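Phospholipase/Carboxylesterase (Dyadobacter fermentans, PDB 4H0C) probably hydrolyses carboxylic esters, possibly including palmitoyl thioesters on proteins, as an alpha/beta hydrolase of the phospholipase/carboxylesterase type. Local coordinates at residues His29-Ala35 with Gln56-Trp62; Ile129-Gly133 with Arg192-Ile196; Asp148-Val154 with Leu177-Ala183. All blocks are in the same frame, centred on the assembly; numbering follows the deposited sequence. Where two conformers were deposited one is given.

Contact 1 (His29-Ala35 with Gln56-Trp62)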
loop_
_atom_site.group_PDB
_atom_site.type_symbol
_atom_site.label_atom_id
_atom_site.label_comp_id
_atom_site.label_asym_id
_atom_site.label_seq_id
_atom_site.Cartn_x
_atom_site.Cartn_y
_atom_site.Cartn_z
ATOM N N HIS A 29 -7.477 -0.811 1.778
ATOM C CA HIS A 29 -8.196 -2.069 1.893
ATOM C C HIS A 29 -8.041 -2.949 0.674
ATOM O O HIS A 29 -7.631 -2.497 -0.422
ATOM C CB HIS A 29 -9.681 -1.834 2.184
ATOM C CG HIS A 29 -10.468 -1.218 1.027
ATOM N ND1 HIS A 29 -10.864 -1.931 -0.076
ATOM C CD2 HIS A 29 -10.988 0.066 0.870
ATOM C CE1 HIS A 29 -11.583 -1.118 -0.898
ATOM N NE2 HIS A 29 -11.639 0.108 -0.326
ATOM N N GLY A 30 -8.401 -4.210 0.859
ATOM C CA GLY A 30 -8.325 -5.193 -0.208
ATOM C C GLY A 30 -9.577 -5.307 -1.069
ATOM O O GLY A 30 -10.548 -4.570 -0.885
ATOM N N ARG A 31 -9.546 -6.244 -2.010
ATOM C CA ARG A 31 -10.655 -6.443 -2.955
ATOM C C ARG A 31 -11.920 -6.874 -2.215
ATOM O O ARG A 31 -11.897 -7.844 -1.435
ATOM C CB ARG A 31 -10.289 -7.477 -4.021
ATOM C CG ARG A 31 -11.258 -7.525 -5.198
ATOM C CD ARG A 31 -10.901 -8.665 -6.151
ATOM N NE ARG A 31 -9.528 -8.493 -6.656
ATOM C CZ ARG A 31 -9.204 -7.774 -7.735
ATOM N NH1 ARG A 31 -10.145 -7.183 -8.469
ATOM N NH2 ARG A 31 -7.935 -7.651 -8.088
ATOM N N GLY A 32 -13.017 -6.171 -2.477
ATOM C CA GLY A 32 -14.286 -6.441 -1.787
ATOM C C GLY A 32 -14.336 -5.897 -0.368
ATOM O O GLY A 32 -15.298 -6.153 0.365
ATOM N N GLY A 33 -13.312 -5.139 0.023
ATOM C CA GLY A 33 -13.169 -4.683 1.399
ATOM C C GLY A 33 -13.626 -3.260 1.590
ATOM O O GLY A 33 -14.119 -2.613 0.650
ATOM N N THR A 34 -13.481 -2.761 2.815
ATOM C CA THR A 34 -13.931 -1.402 3.113
ATOM C C THR A 34 -12.898 -0.658 3.903
ATOM O O THR A 34 -12.057 -1.267 4.584
ATOM C CB THR A 34 -15.275 -1.368 3.903
ATOM O OG1 THR A 34 -15.080 -1.924 5.206
ATOM C CG2 THR A 34 -16.380 -2.146 3.173
ATOM N N ALA A 35 -12.972 0.672 3.829
ATOM C CA ALA A 35 -12.120 1.523 4.658
ATOM C C ALA A 35 -12.296 1.252 6.154
ATOM O O ALA A 35 -11.295 1.169 6.903
ATOM C CB ALA A 35 -12.389 2.978 4.352
ATOM N N GLN A 56 -11.942 4.915 0.476
ATOM C CA GLN A 56 -12.819 3.801 0.133
ATOM C C GLN A 56 -12.893 3.640 -1.379
ATOM O O GLN A 56 -13.218 4.600 -2.080
ATOM C CB GLN A 56 -14.238 4.047 0.686
ATOM C CG GLN A 56 -15.275 3.060 0.167
ATOM C CD GLN A 56 -15.084 1.659 0.737
ATOM O OE1 GLN A 56 -14.969 1.486 1.962
ATOM N NE2 GLN A 56 -15.057 0.646 -0.144
ATOM N N ALA A 57 -12.662 2.420 -1.868
ATOM C CA ALA A 57 -12.754 2.146 -3.301
ATOM C C ALA A 57 -14.204 2.078 -3.758
ATOM O O ALA A 57 -15.064 1.491 -3.092
ATOM C CB ALA A 57 -12.028 0.859 -3.668
ATOM N N THR A 58 -14.464 2.704 -4.904
ATOM C CA THR A 58 -15.717 2.525 -5.604
ATOM C C THR A 58 -15.778 1.064 -6.027
ATOM O O THR A 58 -14.754 0.484 -6.382
ATOM C CB THR A 58 -15.791 3.491 -6.800
ATOM O OG1 THR A 58 -15.862 4.824 -6.280
ATOM C CG2 THR A 58 -17.026 3.233 -7.674
ATOM N N ASN A 59 -16.967 0.472 -5.923
ATOM C CA ASN A 59 -17.186 -0.970 -6.152
ATOM C C ASN A 59 -16.430 -1.868 -5.165
ATOM O O ASN A 59 -16.302 -3.094 -5.379
ATOM C CB ASN A 59 -16.872 -1.341 -7.598
ATOM C CG ASN A 59 -17.802 -0.655 -8.591
ATOM O OD1 ASN A 59 -18.991 -0.507 -8.321
ATOM N ND2 ASN A 59 -17.266 -0.232 -9.745
ATOM N N ASN A 60 -15.965 -1.259 -4.069
ATOM C CA ASN A 60 -15.134 -1.935 -3.063
ATOM C C ASN A 60 -13.933 -2.645 -3.698
ATOM O O ASN A 60 -13.439 -3.646 -3.168
ATOM C CB ASN A 60 -15.948 -2.961 -2.256
ATOM C CG ASN A 60 -16.951 -2.335 -1.313
ATOM O OD1 ASN A 60 -17.033 -1.124 -1.165
ATOM N ND2 ASN A 60 -17.722 -3.180 -0.657
ATOM N N SER A 61 -13.455 -2.118 -4.828
ATOM C CA SER A 61 -12.352 -2.739 -5.539
ATOM C C SER A 61 -11.566 -1.698 -6.314
ATOM O O SER A 61 -12.136 -0.968 -7.145
ATOM C CB SER A 61 -12.878 -3.838 -6.481
ATOM O OG SER A 61 -11.813 -4.412 -7.241
ATOM N N TRP A 62 -10.255 -1.631 -6.041
ATOM C CA TRP A 62 -9.365 -0.656 -6.716
ATOM C C TRP A 62 -9.297 -0.790 -8.216
ATOM O O TRP A 62 -9.216 0.213 -8.926
ATOM C CB TRP A 62 -7.972 -0.641 -6.077
ATOM C CG TRP A 62 -8.054 -0.289 -4.610
ATOM C CD1 TRP A 62 -7.744 -1.089 -3.506
ATOM C CD2 TRP A 62 -8.476 0.997 -4.051
ATOM N NE1 TRP A 62 -7.953 -0.399 -2.336
ATOM C CE2 TRP A 62 -8.416 0.859 -2.594
ATOM C CE3 TRP A 62 -8.920 2.191 -4.602
ATOM C CZ2 TRP A 62 -8.768 1.914 -1.735
ATOM C CZ3 TRP A 62 -9.263 3.239 -3.745
ATOM C CH2 TRP A 62 -9.194 3.097 -2.339
HETATM O O HOH W 1 -12.824 -6.746 -8.402
#

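Contact 2 (Ile129-Gly133 with Arg192-Ile196)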
loop_
_atom_site.group_PDB
_atom_site.type_symbol
_atom_site.label_atom_id
_atom_site.label_comp_id
_atom_site.label_asym_id
_atom_site.label_seq_id
_atom_site.Cartn_x
_atom_site.Cartn_y
_atom_site.Cartn_z
ATOM N N ILE A 129 4.211 -0.539 4.332
ATOM C CA ILE A 129 3.888 -1.914 4.718
ATOM C C ILE A 129 2.986 -2.538 3.663
ATOM O O ILE A 129 1.843 -2.095 3.454
ATOM C CB ILE A 129 3.179 -1.919 6.081
ATOM C CG1 ILE A 129 4.045 -1.241 7.154
ATOM C CG2 ILE A 129 2.826 -3.343 6.464
ATOM C CD1 ILE A 129 3.207 -0.661 8.282
ATOM N N ALA A 130 3.502 -3.548 2.967
ATOM C CA ALA A 130 2.766 -4.214 1.898
ATOM C C ALA A 130 2.536 -5.672 2.249
ATOM O O ALA A 130 3.367 -6.554 1.941
ATOM C CB ALA A 130 3.504 -4.076 0.573
ATOM N N PHE A 131 1.424 -5.933 2.943
ATOM C CA PHE A 131 1.059 -7.309 3.314
ATOM C C PHE A 131 0.505 -8.022 2.090
ATOM O O PHE A 131 -0.615 -7.743 1.656
ATOM C CB PHE A 131 -0.020 -7.346 4.413
ATOM C CG PHE A 131 0.406 -6.777 5.745
ATOM C CD1 PHE A 131 1.464 -7.329 6.469
ATOM C CD2 PHE A 131 -0.309 -5.707 6.313
ATOM C CE1 PHE A 131 1.814 -6.814 7.716
ATOM C CE2 PHE A 131 0.028 -5.200 7.555
ATOM C CZ PHE A 131 1.103 -5.747 8.264
ATOM N N THR A 132 1.283 -8.968 1.564
ATOM C CA THR A 132 0.888 -9.804 0.409
ATOM C C THR A 132 0.527 -8.991 -0.833
ATOM O O THR A 132 -0.639 -8.945 -1.277
ATOM C CB THR A 132 -0.213 -10.801 0.774
ATOM O OG1 THR A 132 0.150 -11.446 2.006
ATOM C CG2 THR A 132 -0.384 -11.897 -0.346
ATOM N N GLY A 133 1.532 -8.340 -1.394
ATOM C CA GLY A 133 1.330 -7.573 -2.606
ATOM C C GLY A 133 2.603 -7.447 -3.421
ATOM O O GLY A 133 3.702 -7.773 -2.956
ATOM N N ARG A 192 1.591 -20.358 4.408
ATOM C CA ARG A 192 0.675 -19.432 5.077
ATOM C C ARG A 192 -0.533 -19.161 4.178
ATOM O O ARG A 192 -0.355 -18.938 2.960
ATOM C CB ARG A 192 1.381 -18.103 5.385
ATOM C CG ARG A 192 0.579 -17.116 6.231
ATOM C CD ARG A 192 0.917 -15.683 5.845
ATOM N NE ARG A 192 0.429 -15.407 4.500
ATOM C CZ ARG A 192 0.657 -14.292 3.818
ATOM N NH1 ARG A 192 1.389 -13.310 4.350
ATOM N NH2 ARG A 192 0.145 -14.163 2.594
ATOM N N PRO A 193 -1.757 -19.154 4.759
ATOM C CA PRO A 193 -2.935 -18.786 3.961
ATOM C C PRO A 193 -2.910 -17.316 3.555
ATOM O O PRO A 193 -2.074 -16.530 4.049
ATOM C CB PRO A 193 -4.118 -19.038 4.910
ATOM C CG PRO A 193 -3.575 -19.828 6.041
ATOM C CD PRO A 193 -2.124 -19.491 6.146
ATOM N N HIS A 194 -3.817 -16.953 2.663
ATOM C CA HIS A 194 -3.859 -15.594 2.107
ATOM C C HIS A 194 -4.446 -14.671 3.143
ATOM O O HIS A 194 -5.651 -14.429 3.172
ATOM C CB HIS A 194 -4.630 -15.569 0.766
ATOM C CG HIS A 194 -4.519 -14.250 0.012
ATOM N ND1 HIS A 194 -3.504 -13.981 -0.862
ATOM C CD2 HIS A 194 -5.334 -13.108 0.033
ATOM C CE1 HIS A 194 -3.662 -12.726 -1.364
ATOM N NE2 HIS A 194 -4.780 -12.194 -0.819
ATOM N N THR A 195 -3.587 -14.144 4.015
ATOM C CA THR A 195 -4.041 -13.440 5.215
ATOM C C THR A 195 -2.893 -12.636 5.804
ATOM O O THR A 195 -1.762 -12.723 5.314
ATOM C CB THR A 195 -4.549 -14.439 6.280
ATOM O OG1 THR A 195 -5.189 -13.725 7.342
ATOM C CG2 THR A 195 -3.387 -15.253 6.858
ATOM N N ILE A 196 -3.174 -11.858 6.851
ATOM C CA ILE A 196 -2.113 -11.224 7.629
ATOM C C ILE A 196 -1.863 -12.082 8.865
ATOM O O ILE A 196 -2.736 -12.188 9.747
ATOM C CB ILE A 196 -2.474 -9.786 8.042
ATOM C CG1 ILE A 196 -2.857 -8.939 6.808
ATOM C CG2 ILE A 196 -1.318 -9.177 8.848
ATOM C CD1 ILE A 196 -3.467 -7.571 7.115
HETATM O O HOH W 2 -0.093 -10.674 4.440
#

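Contact 3 (Asp148-Val154 with Leu177-Ala183)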
loop_
_atom_site.group_PDB
_atom_site.type_symbol
_atom_site.label_atom_id
_atom_site.label_comp_id
_atom_site.label_asym_id
_atom_site.label_seq_id
_atom_site.Cartn_x
_atom_site.Cartn_y
_atom_site.Cartn_z
ATOM N N ASP A 148 13.421 8.624 -5.370
ATOM C CA ASP A 148 14.394 7.880 -4.558
ATOM C C ASP A 148 13.811 7.730 -3.166
ATOM O O ASP A 148 13.330 8.707 -2.596
ATOM C CB ASP A 148 15.744 8.615 -4.497
ATOM C CG ASP A 148 16.853 7.738 -3.899
ATOM O OD1 ASP A 148 16.943 7.614 -2.650
ATOM O OD2 ASP A 148 17.644 7.164 -4.680
ATOM N N PHE A 149 13.801 6.518 -2.628
ATOM C CA PHE A 149 13.186 6.319 -1.321
ATOM C C PHE A 149 13.990 6.876 -0.120
ATOM O O PHE A 149 13.460 6.970 0.995
ATOM C CB PHE A 149 12.844 4.845 -1.108
ATOM C CG PHE A 149 11.620 4.398 -1.847
ATOM C CD1 PHE A 149 10.349 4.798 -1.434
ATOM C CD2 PHE A 149 11.730 3.539 -2.932
ATOM C CE1 PHE A 149 9.212 4.338 -2.092
ATOM C CE2 PHE A 149 10.603 3.081 -3.609
ATOM C CZ PHE A 149 9.339 3.475 -3.191
ATOM N N LYS A 150 15.247 7.243 -0.353
ATOM C CA LYS A 150 16.093 7.809 0.698
ATOM C C LYS A 150 16.072 6.909 1.939
ATOM O O LYS A 150 15.986 7.394 3.067
ATOM C CB LYS A 150 15.637 9.236 1.051
ATOM C CG LYS A 150 15.551 10.200 -0.134
ATOM C CD LYS A 150 16.923 10.738 -0.518
ATOM C CE LYS A 150 16.838 12.143 -1.131
ATOM N NZ LYS A 150 16.197 12.183 -2.473
ATOM N N GLN A 151 16.121 5.595 1.717
ATOM C CA GLN A 151 16.238 4.608 2.795
ATOM C C GLN A 151 14.916 4.364 3.533
ATOM O O GLN A 151 14.925 3.742 4.604
ATOM C CB GLN A 151 17.383 4.949 3.795
ATOM C CG GLN A 151 18.686 5.255 3.081
ATOM C CD GLN A 151 19.862 5.455 3.995
ATOM O OE1 GLN A 151 19.759 5.351 5.232
ATOM N NE2 GLN A 151 21.007 5.709 3.391
ATOM N N THR A 152 13.784 4.792 2.954
ATOM C CA THR A 152 12.453 4.456 3.527
ATOM C C THR A 152 12.369 2.961 3.863
ATOM O O THR A 152 12.590 2.111 2.980
ATOM C CB THR A 152 11.292 4.752 2.541
ATOM O OG1 THR A 152 11.233 6.143 2.239
ATOM C CG2 THR A 152 9.954 4.315 3.130
ATOM N N PRO A 153 12.011 2.631 5.117
ATOM C CA PRO A 153 11.840 1.218 5.456
ATOM C C PRO A 153 10.582 0.673 4.778
ATOM O O PRO A 153 9.532 1.305 4.851
ATOM C CB PRO A 153 11.687 1.220 6.991
ATOM C CG PRO A 153 12.182 2.568 7.441
ATOM C CD PRO A 153 12.014 3.518 6.296
ATOM N N VAL A 154 10.700 -0.489 4.128
ATOM C CA VAL A 154 9.593 -1.133 3.432
ATOM C C VAL A 154 9.527 -2.582 3.882
ATOM O O VAL A 154 10.548 -3.266 3.919
ATOM C CB VAL A 154 9.771 -1.103 1.886
ATOM C CG1 VAL A 154 8.627 -1.818 1.173
ATOM C CG2 VAL A 154 9.907 0.326 1.370
ATOM N N LEU A 177 12.421 -1.973 -5.761
ATOM C CA LEU A 177 12.448 -1.142 -4.528
ATOM C C LEU A 177 13.870 -0.915 -4.038
ATOM O O LEU A 177 14.249 0.218 -3.671
ATOM C CB LEU A 177 11.624 -1.804 -3.405
ATOM C CG LEU A 177 10.102 -1.846 -3.600
ATOM C CD1 LEU A 177 9.471 -2.896 -2.700
ATOM C CD2 LEU A 177 9.492 -0.492 -3.309
ATOM N N GLU A 178 14.677 -1.973 -4.058
ATOM C CA GLU A 178 16.083 -1.843 -3.625
ATOM C C GLU A 178 16.889 -0.941 -4.557
ATOM O O GLU A 178 17.627 -0.066 -4.093
ATOM C CB GLU A 178 16.732 -3.211 -3.461
ATOM C CG GLU A 178 16.226 -3.932 -2.209
ATOM C CD GLU A 178 16.917 -5.255 -1.940
ATOM O OE1 GLU A 178 17.376 -5.905 -2.899
ATOM O OE2 GLU A 178 16.995 -5.645 -0.747
ATOM N N ASP A 179 16.684 -1.096 -5.861
ATOM C CA ASP A 179 17.299 -0.190 -6.848
ATOM C C ASP A 179 16.946 1.280 -6.640
ATOM O O ASP A 179 17.763 2.169 -6.910
ATOM C CB ASP A 179 16.987 -0.649 -8.280
ATOM C CG ASP A 179 17.865 -1.818 -8.717
ATOM O OD1 ASP A 179 18.877 -2.130 -8.025
ATOM O OD2 ASP A 179 17.537 -2.430 -9.753
HETATM N N MSE A 180 15.743 1.531 -6.123
HETATM C CA MSE A 180 15.292 2.890 -5.857
HETATM C C MSE A 180 15.579 3.330 -4.434
HETATM O O MSE A 180 15.043 4.337 -3.963
HETATM C CB MSE A 180 13.827 3.021 -6.216
HETATM C CG MSE A 180 13.607 2.767 -7.704
HETATM SE SE MSE A 180 11.771 2.883 -8.067
HETATM C CE MSE A 180 11.589 4.830 -7.800
ATOM N N ASN A 181 16.457 2.576 -3.764
ATOM C CA ASN A 181 17.020 2.983 -2.475
ATOM C C ASN A 181 16.051 2.877 -1.298
ATOM O O ASN A 181 16.234 3.553 -0.289
ATOM C CB ASN A 181 17.672 4.389 -2.536
ATOM C CG ASN A 181 18.626 4.662 -1.359
ATOM O OD1 ASN A 181 19.263 3.737 -0.801
ATOM N ND2 ASN A 181 18.739 5.930 -0.989
ATOM N N ALA A 182 15.048 2.009 -1.391
ATOM C CA ALA A 182 14.298 1.642 -0.189
ATOM C C ALA A 182 15.178 0.763 0.708
ATOM O O ALA A 182 16.096 0.081 0.219
ATOM C CB ALA A 182 13.019 0.908 -0.572
ATOM N N ALA A 183 14.893 0.770 2.011
ATOM C CA ALA A 183 15.477 -0.228 2.952
ATOM C C ALA A 183 14.468 -1.378 3.079
ATOM O O ALA A 183 13.514 -1.297 3.850
ATOM C CB ALA A 183 15.794 0.425 4.309
#

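Contact 1 (His29-Ala35 with Gln56-Trp62)
His29 is clamped by residues of 56-62 at its edge and over one face. Its NE2 accepts the backbone N-H of Ala57 in the plane of the imidazole, a nearly straight bond (3.0 Å from Ala57 N to His29 NE2, 167° at the hydrogen). ND1 turns back to donate to Gly30 O, so both ring nitrogens are engaged and the ring cannot easily flip; a histidine, with one acceptor and one donor across its ring, suits the place. Trp62 lies over one face as an offset stack, centroids 4.7 Å apart and planes at 27°. In its own ring plane Trp62 NE1 donates to His29 O at 2.9 Å, while Gly33 O lies above the opposite face of the imidazole, toward its rim.

Next to this core the Gln56 amide acts as a stand-in for backbone. Its OE1 takes Ala35 N at 2.9 Å, the donor sitting above the carbonyl plane, and its NE2 gives a straight bond to Ala57 O and a weak one to Gly33 O. Gly32, whose positive phi favours glycine in the type II turn Gly30-Gly33, gives its N-H to Asn60 O at 2.7 Å.

Toward solvent the fit is looser. Arg31, exposed and extended until it bends at chi3, meets Ser61 through a water held 2.7 Å from Arg31 NH1 and 2.8 Å from Ser61 OG. Ser61 OG also bonds Gln109, and Arg31 NH2 donates to Tyr65 O and NE to a citrate, probably from the crystallisation liquor.

In alpha/beta hydrolases the loop after this strand often helps form the oxyanion hole, as probably here. With ND1 as donor and NE2 as acceptor, the bonding implies that His29 is probably neutral, its proton on ND1, consistent with holding two loops together.

Contact 2 (Ile129-Gly133 with Arg192-Ile196)
Thr132 turns OG1 anti to its own carbonyl carbon (chi1 -47°), which sets the hydroxyl facing Arg192 and sends CG2 toward His194. Arg192 answers with a chain bent at chi2 and chi3 (chi3 68°), folding its guanidinium back over its own loop. Arg192 NH2 then donates to Thr132 OG1 at 2.8 Å, with the oxygen tilted a little from the guanidinium plane. Arg192 NE bonds Pro193 O at 2.8 Å, Thr195 O lies 3.2 Å above the centre of the group on one face, and Arg192 NH1 makes a salt bridge to Glu200. A flat cation with donors on several sides suits this place, where loop carbonyls, a hydroxyl and a carboxylate converge.

Thr132 OG1 donates a hydrogen bond to a water at 2.6 Å, which in turn donates to Thr195 O, so the hydroxyl both accepts and gives. Its methyl meets the histidine: Thr132 CG2 packs 3.5 Å from His194 CE1.

Farther down the strand the contact becomes apolar. Ile196 CG2 stands over the middle of the Phe131 ring, 4.0 Å from its centroid, a CH-pi contact, while Ile196 CD1 reaches Phe131 CD2 at 3.8 Å. Ile129 CG2 lies above the opposite face, toward its rim, so branched aliphatic chains pack on both faces of the flat ring.

A leucine in place of Arg192 would probably leave Thr132 OG1 without its charged donor and Glu200 without its mate, freeing the loop before His194 to shift.

His194 bonds Asp162 through ND1 and Ser108 through NE2, an arrangement consistent with the catalytic triad of an alpha/beta hydrolase. The two residues would thus form a second shell, Thr132 touching the imidazole directly and Arg192 behind it, consistent with holding that ring in position.

Contact 3 (Asp148-Val154 with Leu177-Ala183)
Asp148 and Asn181 meet through a nearly straight hydrogen bond, Asn181 ND2 lying 3.0 Å from Asp148 OD1 on the syn side of the carboxylate. The same oxygen accepts Lys150 N, closing an Asx turn, so Asp148 suits a place where one carboxylate must serve both its own loop and the opposing chain. Its CG stands anti to the backbone N (chi1 -169°), which carries the carboxylate across to the asparagine.

Backbone bonds continue the seam. Phe149 N reaches Met180 O at 2.8 Å, 177° at the hydrogen; Gln151 N, in the type I' turn Phe149-Thr152, bonds Asn181 O, and Ala183 N bonds Thr152 O at 2.8 Å. Val154 N then donates to Ala183 O at 2.9 Å, where the parallel pairing of the strands begins.

Inward, Phe149 lays its ring obliquely against Leu177, Met180 (a selenomethionine) and Ala182; its CE2 is 3.8 Å from Leu177 CD2. The small Ala182 methyl fits between Phe149 and Val154, touching Val154 CG2 at 3.7 Å. Thr119 of helix 109-120 and Ile128 of strand 127-131 also pack against Phe149.

Asn181, with positive phi, is the C-prime residue of a Schellman motif ending helix 167-179. The turn delivers the chain to strand 183-190 beside strand 153-160, the return half of a beta-alpha-beta crossover in the alpha/beta hydrolase fold.

In the fold
From the N terminus, contact 1 comes first: the loop after strand 23-28 meets the loop after strand 50-55, closing a loop that holds helix 35-39 and strand 50-55. It is complete before contact 2 opens at the end of strand 127-131. Contact 2 closes much later, when the loop following strand 183-190 returns to the end of strand 127-131. Contact 3 is nested inside this long excursion and closes the loop made by strand 153-160 and helix 167-179. Contacts 2 and 3 share one sheet through the neighbouring strands 127-131 and 153-160, with centres about 20 Å apart, whereas contacts 1 and 3 lie on opposite sides of the chain's centre, about 27 Å between centres.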